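Local coordinates for protein probable GTPase engC (Thermotoga maritima, PDB 1U0L) that probably hydrolyses GTP slowly as a circularly permuted GTPase, assisting late maturation of the 30S ribosomal subunit, at residues S184-I189 / L217-G222. Residues are numbered along the deposited sequence; the frame is centred on the assembly and turned at random.
Sequences SLLNAI and LKFDFG. With GDP (guanosine-5'-diphosphate), chain E.
Ile189 reaches two phenylalanine rings of one turn with a single methyl: its CG2, anti to the backbone N and so pointed at the turn, comes in at the edge of the Phe221 ring, in the ring plane, 3.6 Å from CE2, and also lies 4.1 Å from Phe219 CE2. Each phenylalanine also lies over one face of the other's ring, offset toward the rim: Phe221 CZ is 3.4 Å above the Phe219 plane, Phe219 CB 3.5 Å above the Phe221 plane. The type I turn 219-222, closed by Gly222 N to Phe219 O at 2.9 Å, brings them together. One helical turn earlier, Leu186 CD1 meets Phe219 CE2 at 3.9 Å, while its CD2 lies more loosely against Leu217 CD1, 4.3 Å away. Val225 of the neighbouring strand and Leu167 of helix 160-167 extend this apolar layer. At the other end of 184-189, Ser184 grips the GDP alpha-phosphate, N and OG both bonding to O2A, OG at 2.6 Å. The helix after the P-loop is thus polar where it holds nucleotide and apolar where Leu186 and Ile189 pack on the end of edge strand 216-218 and the turn that follows; just past the helix, Asn190 OD1 adds a hydrogen bond to Asp220 N.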
loop_
_atom_site.group_PDB
_atom_site.type_symbol
_atom_site.label_atom_id
_atom_site.label_comp_id
_atom_site.label_asym_id
_atom_site.label_seq_id
_atom_site.Cartn_x
_atom_site.Cartn_y
_atom_site.Cartn_z
ATOM N N SER A 184 1.804 -1.925 -16.060
ATOM C CA SER A 184 1.383 -1.162 -17.234
ATOM C C SER A 184 0.973 0.248 -16.858
ATOM O O SER A 184 1.240 1.192 -17.607
ATOM C CB SER A 184 0.202 -1.829 -17.946
ATOM O OG SER A 184 0.489 -3.159 -18.335
ATOM N N LEU A 185 0.299 0.397 -15.714
ATOM C CA LEU A 185 -0.133 1.723 -15.259
ATOM C C LEU A 185 1.095 2.576 -14.960
ATOM O O LEU A 185 1.172 3.742 -15.339
ATOM C CB LEU A 185 -0.998 1.600 -14.004
ATOM C CG LEU A 185 -2.444 1.160 -14.227
ATOM C CD1 LEU A 185 -3.098 0.744 -12.921
ATOM C CD2 LEU A 185 -3.200 2.308 -14.867
ATOM N N LEU A 186 2.057 1.960 -14.284
ATOM C CA LEU A 186 3.302 2.606 -13.914
ATOM C C LEU A 186 3.954 3.240 -15.128
ATOM O O LEU A 186 4.388 4.400 -15.085
ATOM C CB LEU A 186 4.255 1.578 -13.312
ATOM C CG LEU A 186 5.563 2.113 -12.745
ATOM C CD1 LEU A 186 5.272 3.193 -11.726
ATOM C CD2 LEU A 186 6.334 0.976 -12.096
ATOM N N ASN A 187 4.014 2.472 -16.214
ATOM C CA ASN A 187 4.633 2.945 -17.442
ATOM C C ASN A 187 3.792 4.004 -18.124
ATOM O O ASN A 187 4.310 4.819 -18.879
ATOM C CB ASN A 187 4.891 1.779 -18.394
ATOM C CG ASN A 187 5.817 2.159 -19.532
ATOM O OD1 ASN A 187 5.409 2.824 -20.479
ATOM N ND2 ASN A 187 7.080 1.755 -19.428
ATOM N N ALA A 188 2.494 3.989 -17.858
ATOM C CA ALA A 188 1.586 4.973 -18.435
ATOM C C ALA A 188 1.770 6.317 -17.720
ATOM O O ALA A 188 1.616 7.386 -18.324
ATOM C CB ALA A 188 0.134 4.495 -18.291
ATOM N N ILE A 189 2.107 6.243 -16.432
ATOM C CA ILE A 189 2.314 7.420 -15.591
ATOM C C ILE A 189 3.662 8.071 -15.855
ATOM O O ILE A 189 3.798 9.298 -15.813
ATOM C CB ILE A 189 2.270 7.046 -14.104
ATOM C CG1 ILE A 189 0.960 6.323 -13.781
ATOM C CG2 ILE A 189 2.393 8.296 -13.261
ATOM C CD1 ILE A 189 0.953 5.637 -12.424
ATOM N N LEU A 217 11.425 4.242 -7.047
ATOM C CA LEU A 217 11.539 4.844 -8.355
ATOM C C LEU A 217 11.014 6.257 -8.220
ATOM O O LEU A 217 9.911 6.465 -7.703
ATOM C CB LEU A 217 10.713 4.061 -9.369
ATOM C CG LEU A 217 11.189 2.623 -9.549
ATOM C CD1 LEU A 217 10.169 1.840 -10.355
ATOM C CD2 LEU A 217 12.552 2.623 -10.226
ATOM N N LYS A 218 11.799 7.234 -8.668
ATOM C CA LYS A 218 11.374 8.615 -8.557
ATOM C C LYS A 218 10.447 8.975 -9.704
ATOM O O LYS A 218 10.702 8.624 -10.856
ATOM C CB LYS A 218 12.586 9.546 -8.560
ATOM C CG LYS A 218 12.256 10.981 -8.170
ATOM C CD LYS A 218 13.419 11.939 -8.392
ATOM C CE LYS A 218 14.651 11.561 -7.578
ATOM N NZ LYS A 218 15.294 10.293 -8.042
ATOM N N PHE A 219 9.364 9.671 -9.384
ATOM C CA PHE A 219 8.415 10.089 -10.402
ATOM C C PHE A 219 8.833 11.411 -11.016
ATOM O O PHE A 219 9.413 12.272 -10.348
ATOM C CB PHE A 219 7.011 10.254 -9.812
ATOM C CG PHE A 219 6.234 8.975 -9.727
ATOM C CD1 PHE A 219 5.634 8.590 -8.530
ATOM C CD2 PHE A 219 6.091 8.159 -10.842
ATOM C CE1 PHE A 219 4.906 7.411 -8.443
ATOM C CE2 PHE A 219 5.365 6.977 -10.767
ATOM C CZ PHE A 219 4.772 6.602 -9.566
ATOM N N ASP A 220 8.522 11.567 -12.293
ATOM C CA ASP A 220 8.823 12.788 -13.013
ATOM C C ASP A 220 8.357 13.976 -12.193
ATOM O O ASP A 220 9.080 14.955 -12.025
ATOM C CB ASP A 220 8.076 12.794 -14.345
ATOM C CG ASP A 220 9.001 12.708 -15.525
ATOM O OD1 ASP A 220 10.183 12.359 -15.317
ATOM O OD2 ASP A 220 8.549 12.982 -16.660
ATOM N N PHE A 221 7.140 13.858 -11.675
ATOM C CA PHE A 221 6.493 14.913 -10.915
ATOM C C PHE A 221 6.763 14.939 -9.422
ATOM O O PHE A 221 6.011 15.569 -8.672
ATOM C CB PHE A 221 4.993 14.821 -11.152
ATOM C CG PHE A 221 4.444 13.438 -10.948
ATOM C CD1 PHE A 221 4.254 12.931 -9.666
ATOM C CD2 PHE A 221 4.152 12.628 -12.034
ATOM C CE1 PHE A 221 3.782 11.638 -9.473
ATOM C CE2 PHE A 221 3.681 11.340 -11.852
ATOM C CZ PHE A 221 3.495 10.842 -10.569
ATOM N N GLY A 222 7.819 14.266 -8.978
ATOM C CA GLY A 222 8.132 14.270 -7.560
ATOM C C GLY A 222 7.318 13.255 -6.787
ATOM O O GLY A 222 6.084 13.236 -6.838
HETATM P PB GDP E . 0.678 -6.581 -13.384
HETATM O O1B GDP E . -0.447 -6.080 -12.532
HETATM O O2B GDP E . 1.107 -8.001 -13.049
HETATM O O3B GDP E . 1.903 -5.640 -13.391
HETATM O O3A GDP E . 0.095 -6.625 -14.947
HETATM P PA GDP E . 0.710 -6.027 -16.262
HETATM O O1A GDP E . 1.930 -6.779 -16.687
HETATM O O2A GDP E . 0.910 -4.524 -16.112
HETATM O "O5'" GDP E . -0.479 -6.225 -17.347
HETATM C "C5'" GDP E . -0.888 -7.550 -17.698
HETATM C "C4'" GDP E . -1.378 -7.587 -19.114
HETATM O "O4'" GDP E . -2.557 -6.750 -19.172
HETATM C "C3'" GDP E . -0.368 -7.119 -20.211
HETATM O "O3'" GDP E . -0.384 -8.171 -21.282
HETATM C "C2'" GDP E . -0.945 -5.793 -20.725
HETATM O "O2'" GDP E . -0.751 -5.721 -22.133
HETATM C "C1'" GDP E . -2.433 -5.820 -20.208
HETATM N N9 GDP E . -3.024 -4.461 -19.631
HETATM C C8 GDP E . -2.563 -3.774 -18.550
HETATM N N7 GDP E . -3.311 -2.675 -18.328
HETATM C C5 GDP E . -4.285 -2.685 -19.317
HETATM C C6 GDP E . -5.351 -1.774 -19.576
HETATM O O6 GDP E . -5.621 -0.761 -18.925
HETATM N N1 GDP E . -6.141 -2.122 -20.691
HETATM C C2 GDP E . -5.891 -3.250 -21.458
HETATM N N2 GDP E . -6.702 -3.486 -22.505
HETATM N N3 GDP E . -4.876 -4.113 -21.203
HETATM C C4 GDP E . -4.120 -3.770 -20.132
#